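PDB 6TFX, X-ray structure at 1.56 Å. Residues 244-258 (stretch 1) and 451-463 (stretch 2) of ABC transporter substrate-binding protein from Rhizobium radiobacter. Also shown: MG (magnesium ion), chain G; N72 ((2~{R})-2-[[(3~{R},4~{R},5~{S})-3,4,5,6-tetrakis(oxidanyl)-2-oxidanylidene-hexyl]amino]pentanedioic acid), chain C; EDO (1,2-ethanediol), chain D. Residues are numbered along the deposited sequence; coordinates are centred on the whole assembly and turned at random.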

# COMPACT_ATOMS: atom_id res chain seq x y z
N THR A 244 -6.93 6.88 -13.54
CA THR A 244 -6.45 5.52 -13.24
C THR A 244 -5.06 5.77 -12.72
O THR A 244 -4.24 6.39 -13.42
CB THR A 244 -6.56 4.57 -14.44
OG1 THR A 244 -5.78 5.10 -15.51
CG2 THR A 244 -8.01 4.34 -14.87
N ILE A 245 -4.80 5.38 -11.46
CA ILE A 245 -3.60 5.78 -10.70
C ILE A 245 -2.63 4.64 -10.46
O ILE A 245 -3.01 3.60 -9.90
CB ILE A 245 -4.03 6.45 -9.35
CG1 ILE A 245 -5.25 7.41 -9.53
CG2 ILE A 245 -2.85 7.15 -8.64
CD1 ILE A 245 -5.85 7.98 -8.25
N GLU A 246 -1.37 4.87 -10.83
CA GLU A 246 -0.31 3.91 -10.50
C GLU A 246 0.07 4.10 -9.02
O GLU A 246 -0.18 5.16 -8.44
CB GLU A 246 0.91 4.19 -11.37
CG GLU A 246 0.71 3.78 -12.81
CD GLU A 246 1.81 4.19 -13.78
OE1 GLU A 246 2.99 4.20 -13.37
OE2 GLU A 246 1.48 4.47 -14.95
N PRO A 247 0.71 3.10 -8.37
CA PRO A 247 1.07 1.80 -8.94
C PRO A 247 -0.13 0.84 -8.91
O PRO A 247 -1.08 0.98 -8.12
CB PRO A 247 2.18 1.31 -8.00
CG PRO A 247 1.89 1.93 -6.68
CD PRO A 247 1.17 3.24 -6.97
N ALA A 248 -0.07 -0.15 -9.78
CA ALA A 248 -1.08 -1.20 -9.76
C ALA A 248 -0.84 -2.08 -8.53
O ALA A 248 0.31 -2.42 -8.20
CB ALA A 248 -0.97 -2.03 -11.02
N GLU A 249 -1.93 -2.41 -7.81
CA GLU A 249 -1.79 -3.25 -6.62
C GLU A 249 -2.04 -4.70 -7.03
O GLU A 249 -3.06 -4.98 -7.67
CB GLU A 249 -2.84 -2.83 -5.58
CG GLU A 249 -2.61 -1.41 -5.07
CD GLU A 249 -3.64 -1.05 -4.02
OE1 GLU A 249 -4.77 -0.68 -4.40
OE2 GLU A 249 -3.32 -1.15 -2.82
N LEU A 250 -1.11 -5.60 -6.70
CA LEU A 250 -1.27 -7.01 -7.07
C LEU A 250 -2.03 -7.75 -6.00
O LEU A 250 -1.64 -7.70 -4.82
CB LEU A 250 0.11 -7.69 -7.24
CG LEU A 250 0.16 -9.21 -7.48
CD1 LEU A 250 -0.61 -9.63 -8.73
CD2 LEU A 250 1.58 -9.69 -7.55
N ASN A 251 -3.06 -8.52 -6.43
CA ASN A 251 -3.87 -9.34 -5.55
C ASN A 251 -3.36 -10.77 -5.64
O ASN A 251 -3.16 -11.27 -6.76
CB ASN A 251 -5.33 -9.33 -6.02
CG ASN A 251 -5.84 -7.91 -6.18
OD1 ASN A 251 -6.10 -7.43 -7.31
ND2 ASN A 251 -5.93 -7.21 -5.07
N LEU A 252 -3.14 -11.41 -4.50
CA LEU A 252 -2.70 -12.81 -4.50
C LEU A 252 -3.51 -13.56 -3.47
O LEU A 252 -3.94 -12.94 -2.48
CB LEU A 252 -1.24 -12.94 -4.06
CG LEU A 252 -0.20 -12.35 -5.00
CD1 LEU A 252 0.52 -11.16 -4.35
CD2 LEU A 252 0.81 -13.41 -5.38
N LEU A 253 -3.61 -14.88 -3.63
CA LEU A 253 -4.14 -15.77 -2.58
C LEU A 253 -2.88 -16.29 -1.90
O LEU A 253 -2.13 -17.09 -2.51
CB LEU A 253 -4.89 -16.97 -3.20
CG LEU A 253 -6.19 -16.63 -3.88
CD1 LEU A 253 -6.67 -17.81 -4.74
CD2 LEU A 253 -7.24 -16.27 -2.83
N HIS A 254 -2.60 -15.82 -0.66
CA HIS A 254 -1.45 -16.29 0.12
C HIS A 254 -1.96 -17.48 0.91
O HIS A 254 -2.90 -17.33 1.69
CB HIS A 254 -0.99 -15.21 1.10
CG HIS A 254 -0.47 -14.01 0.39
ND1 HIS A 254 0.87 -13.91 0.02
CD2 HIS A 254 -1.12 -12.89 -0.01
CE1 HIS A 254 0.98 -12.75 -0.61
NE2 HIS A 254 -0.18 -12.09 -0.65
N ILE A 255 -1.37 -18.65 0.69
CA ILE A 255 -1.87 -19.89 1.33
C ILE A 255 -0.96 -20.23 2.50
O ILE A 255 0.24 -20.38 2.29
CB ILE A 255 -1.88 -21.07 0.31
CG1 ILE A 255 -2.78 -20.76 -0.93
CG2 ILE A 255 -2.29 -22.39 1.00
CD1 ILE A 255 -2.44 -21.79 -2.13
N ASN A 256 -1.54 -20.46 3.69
CA ASN A 256 -0.71 -20.84 4.83
C ASN A 256 -0.29 -22.29 4.60
O ASN A 256 -1.09 -23.21 4.81
CB ASN A 256 -1.44 -20.67 6.17
CG ASN A 256 -0.56 -20.95 7.34
OD1 ASN A 256 0.42 -21.70 7.24
ND2 ASN A 256 -0.88 -20.38 8.48
N ILE A 257 0.98 -22.47 4.17
CA ILE A 257 1.51 -23.80 3.81
C ILE A 257 1.72 -24.73 5.01
O ILE A 257 2.06 -25.89 4.80
CB ILE A 257 2.80 -23.66 2.98
CG1 ILE A 257 3.94 -23.07 3.84
CG2 ILE A 257 2.51 -22.81 1.69
CD1 ILE A 257 5.32 -23.09 3.16
N THR A 258 1.53 -24.23 6.25
CA THR A 258 1.76 -25.10 7.41
C THR A 258 0.45 -25.73 7.91
O THR A 258 0.50 -26.55 8.82
CB THR A 258 2.41 -24.30 8.56
OG1 THR A 258 1.47 -23.37 9.08
CG2 THR A 258 3.68 -23.57 8.13
MG MG G . 6.94 -20.13 -0.04
OAB N72 C . -10.13 -5.62 -6.42
CAF N72 C . -8.93 -5.67 -5.63
CAG N72 C . -8.87 -4.73 -4.38
OAC N72 C . -9.84 -3.73 -4.39
CAH N72 C . -7.42 -4.37 -4.03
OAM N72 C . -6.39 -4.57 -4.91
CAI N72 C . -6.77 -3.11 -3.50
OAD N72 C . -7.45 -1.96 -3.97
CAJ N72 C . -6.44 -3.19 -2.03
OAE N72 C . -6.29 -4.34 -1.53
CAK N72 C . -6.37 -1.90 -1.17
N N72 C . -5.02 -1.63 -0.75
CA N72 C . -4.63 -1.67 0.61
C N72 C . -5.57 -2.29 1.61
O N72 C . -5.69 -3.49 2.08
CB N72 C . -3.16 -2.10 0.72
CG N72 C . -2.65 -2.72 2.02
CD N72 C . -1.16 -2.48 2.27
OE1 N72 C . -0.58 -1.43 1.84
OE2 N72 C . -0.52 -3.33 2.92
OXT N72 C . -6.24 -1.31 1.99
C1 EDO D . 0.30 -25.53 12.35
O1 EDO D . -0.28 -26.61 11.64
C2 EDO D . -0.77 -24.44 12.57
O2 EDO D . -0.32 -23.49 13.51
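Stretch 2 451-463: NVCAIPLTENLGT

Stretch 2 lies on stretch 1 as an antiparallel beta partner, held by a ladder of backbone hydrogen bonds that absorbs two bulges and carries a ligand-binding patch on one face. Val 452, with positive phi (56/47), leaves a helix through a Schellman motif; from Ala 454 to Thr 463 the chain is extended. Its strand runs at 151° to strand 248-255, the axes approaching to 4.1 Å.

The ladder starts where Ile 255 N donates to Cys 453 O (2.9 Å). Next, Leu 253 and Ile 455 form a closed pair, Leu 253 N to Ile 455 O and Ile 455 N to Leu 253 O, both 2.9 Å. The first bulge follows: between Leu 252 and Leu 250 the register slips by one, and Leu 457, at phi/psi -114/-123, lies within it. Asn 251 spans the slip, its N donating to Thr 458 O and its O accepting from Leu 457 N, each at 2.9 Å. Glu 249 and Asn 460 then pair both ways, N to O, at 2.9 Å. Stretch 1 turns a corner at Glu 246 and the cis Pro 247, shifting the register by two, before Ile 245 N reaches Gly 462 O at 2.7 Å.

Side chains sort by face. Leu 252 shares one with Ala 454 and Pro 456, its CD2 lying 3.9 Å from Ala 454 CB and 4.0 Å from Pro 456 CB. Leu 253 and Ile 455 share the other, and nearby Ile 255 CD1 meets Ile 455 CD1 at 3.6 Å. Farther along that second face the pair turns polar: N72 donates through N to Glu 249 OE2 (2.7 Å) and through OAM to Asn 460 OD1 (3.1 Å). At the corner, Leu 461 CD2 packs 4.1 Å from Ala 248 CB, covering the break in the ladder.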

# COMPACT_ATOMS: atom_id res chain seq x y z
N ASN A 451 6.41 -23.66 -5.43
CA ASN A 451 5.98 -24.28 -4.16
C ASN A 451 4.52 -23.88 -3.86
O ASN A 451 3.92 -24.36 -2.89
CB ASN A 451 6.93 -23.86 -3.04
CG ASN A 451 8.17 -24.70 -3.12
OD1 ASN A 451 8.22 -25.81 -2.60
ND2 ASN A 451 9.18 -24.23 -3.87
N VAL A 452 3.96 -22.97 -4.70
CA VAL A 452 2.57 -22.53 -4.59
C VAL A 452 2.28 -21.97 -3.19
O VAL A 452 1.32 -22.36 -2.53
CB VAL A 452 1.52 -23.60 -5.04
CG1 VAL A 452 0.15 -22.96 -5.33
CG2 VAL A 452 2.01 -24.41 -6.23
N CYS A 453 3.18 -21.10 -2.71
CA CYS A 453 2.95 -20.41 -1.45
C CYS A 453 1.88 -19.34 -1.66
O CYS A 453 1.13 -19.00 -0.74
CB CYS A 453 4.25 -19.80 -0.97
SG CYS A 453 5.52 -21.05 -0.66
N ALA A 454 1.82 -18.79 -2.88
CA ALA A 454 0.85 -17.77 -3.21
C ALA A 454 0.49 -17.94 -4.66
O ALA A 454 1.32 -18.44 -5.45
CB ALA A 454 1.42 -16.38 -2.97
N ILE A 455 -0.75 -17.60 -5.00
CA ILE A 455 -1.27 -17.70 -6.36
C ILE A 455 -1.60 -16.29 -6.80
O ILE A 455 -2.46 -15.64 -6.21
CB ILE A 455 -2.52 -18.61 -6.42
CG1 ILE A 455 -2.24 -20.02 -5.85
CG2 ILE A 455 -3.03 -18.66 -7.88
CD1 ILE A 455 -3.53 -20.74 -5.45
N PRO A 456 -0.93 -15.80 -7.84
CA PRO A 456 -1.21 -14.43 -8.28
C PRO A 456 -2.52 -14.34 -9.03
O PRO A 456 -2.92 -15.28 -9.75
CB PRO A 456 -0.06 -14.10 -9.23
CG PRO A 456 0.43 -15.41 -9.71
CD PRO A 456 0.14 -16.43 -8.63
N LEU A 457 -3.19 -13.21 -8.85
CA LEU A 457 -4.43 -12.99 -9.56
C LEU A 457 -4.15 -11.83 -10.49
O LEU A 457 -3.22 -11.92 -11.30
CB LEU A 457 -5.58 -12.73 -8.57
CG LEU A 457 -5.73 -13.81 -7.48
CD1 LEU A 457 -6.76 -13.44 -6.53
CD2 LEU A 457 -6.00 -15.15 -8.09
N THR A 458 -4.91 -10.77 -10.39
CA THR A 458 -4.71 -9.59 -11.23
C THR A 458 -4.05 -8.49 -10.39
O THR A 458 -4.10 -8.54 -9.15
CB THR A 458 -6.08 -9.07 -11.68
OG1 THR A 458 -6.93 -8.95 -10.51
CG2 THR A 458 -6.72 -9.95 -12.74
N GLU A 459 -3.49 -7.46 -11.07
CA GLU A 459 -3.06 -6.24 -10.41
C GLU A 459 -4.01 -5.18 -10.97
O GLU A 459 -4.43 -5.29 -12.14
CB GLU A 459 -1.57 -5.89 -10.65
CG GLU A 459 -1.20 -5.63 -12.09
CD GLU A 459 0.29 -5.48 -12.35
OE1 GLU A 459 1.08 -5.61 -11.39
OE2 GLU A 459 0.66 -5.27 -13.52
N ASN A 460 -4.39 -4.19 -10.15
CA ASN A 460 -5.30 -3.16 -10.64
C ASN A 460 -4.79 -1.74 -10.31
O ASN A 460 -4.34 -1.47 -9.18
CB ASN A 460 -6.71 -3.31 -10.02
CG ASN A 460 -6.70 -3.83 -8.59
OD1 ASN A 460 -6.27 -3.16 -7.62
ND2 ASN A 460 -7.13 -5.05 -8.46
N LEU A 461 -4.92 -0.83 -11.27
CA LEU A 461 -4.60 0.56 -11.00
C LEU A 461 -5.71 1.10 -10.07
O LEU A 461 -6.82 0.53 -10.05
CB LEU A 461 -4.66 1.35 -12.32
CG LEU A 461 -3.59 0.97 -13.33
CD1 LEU A 461 -3.86 1.64 -14.67
CD2 LEU A 461 -2.21 1.38 -12.82
N GLY A 462 -5.43 2.18 -9.35
CA GLY A 462 -6.45 2.81 -8.52
C GLY A 462 -7.40 3.54 -9.45
O GLY A 462 -6.97 4.06 -10.48
N THR A 463 -8.70 3.55 -9.16
CA THR A 463 -9.68 4.20 -10.04
C THR A 463 -10.45 5.22 -9.22
O THR A 463 -11.02 4.87 -8.18
CB THR A 463 -10.65 3.18 -10.66
OG1 THR A 463 -11.20 2.38 -9.62
CG2 THR A 463 -9.99 2.30 -11.70
O HOH W 1 -5.53 -0.21 -6.91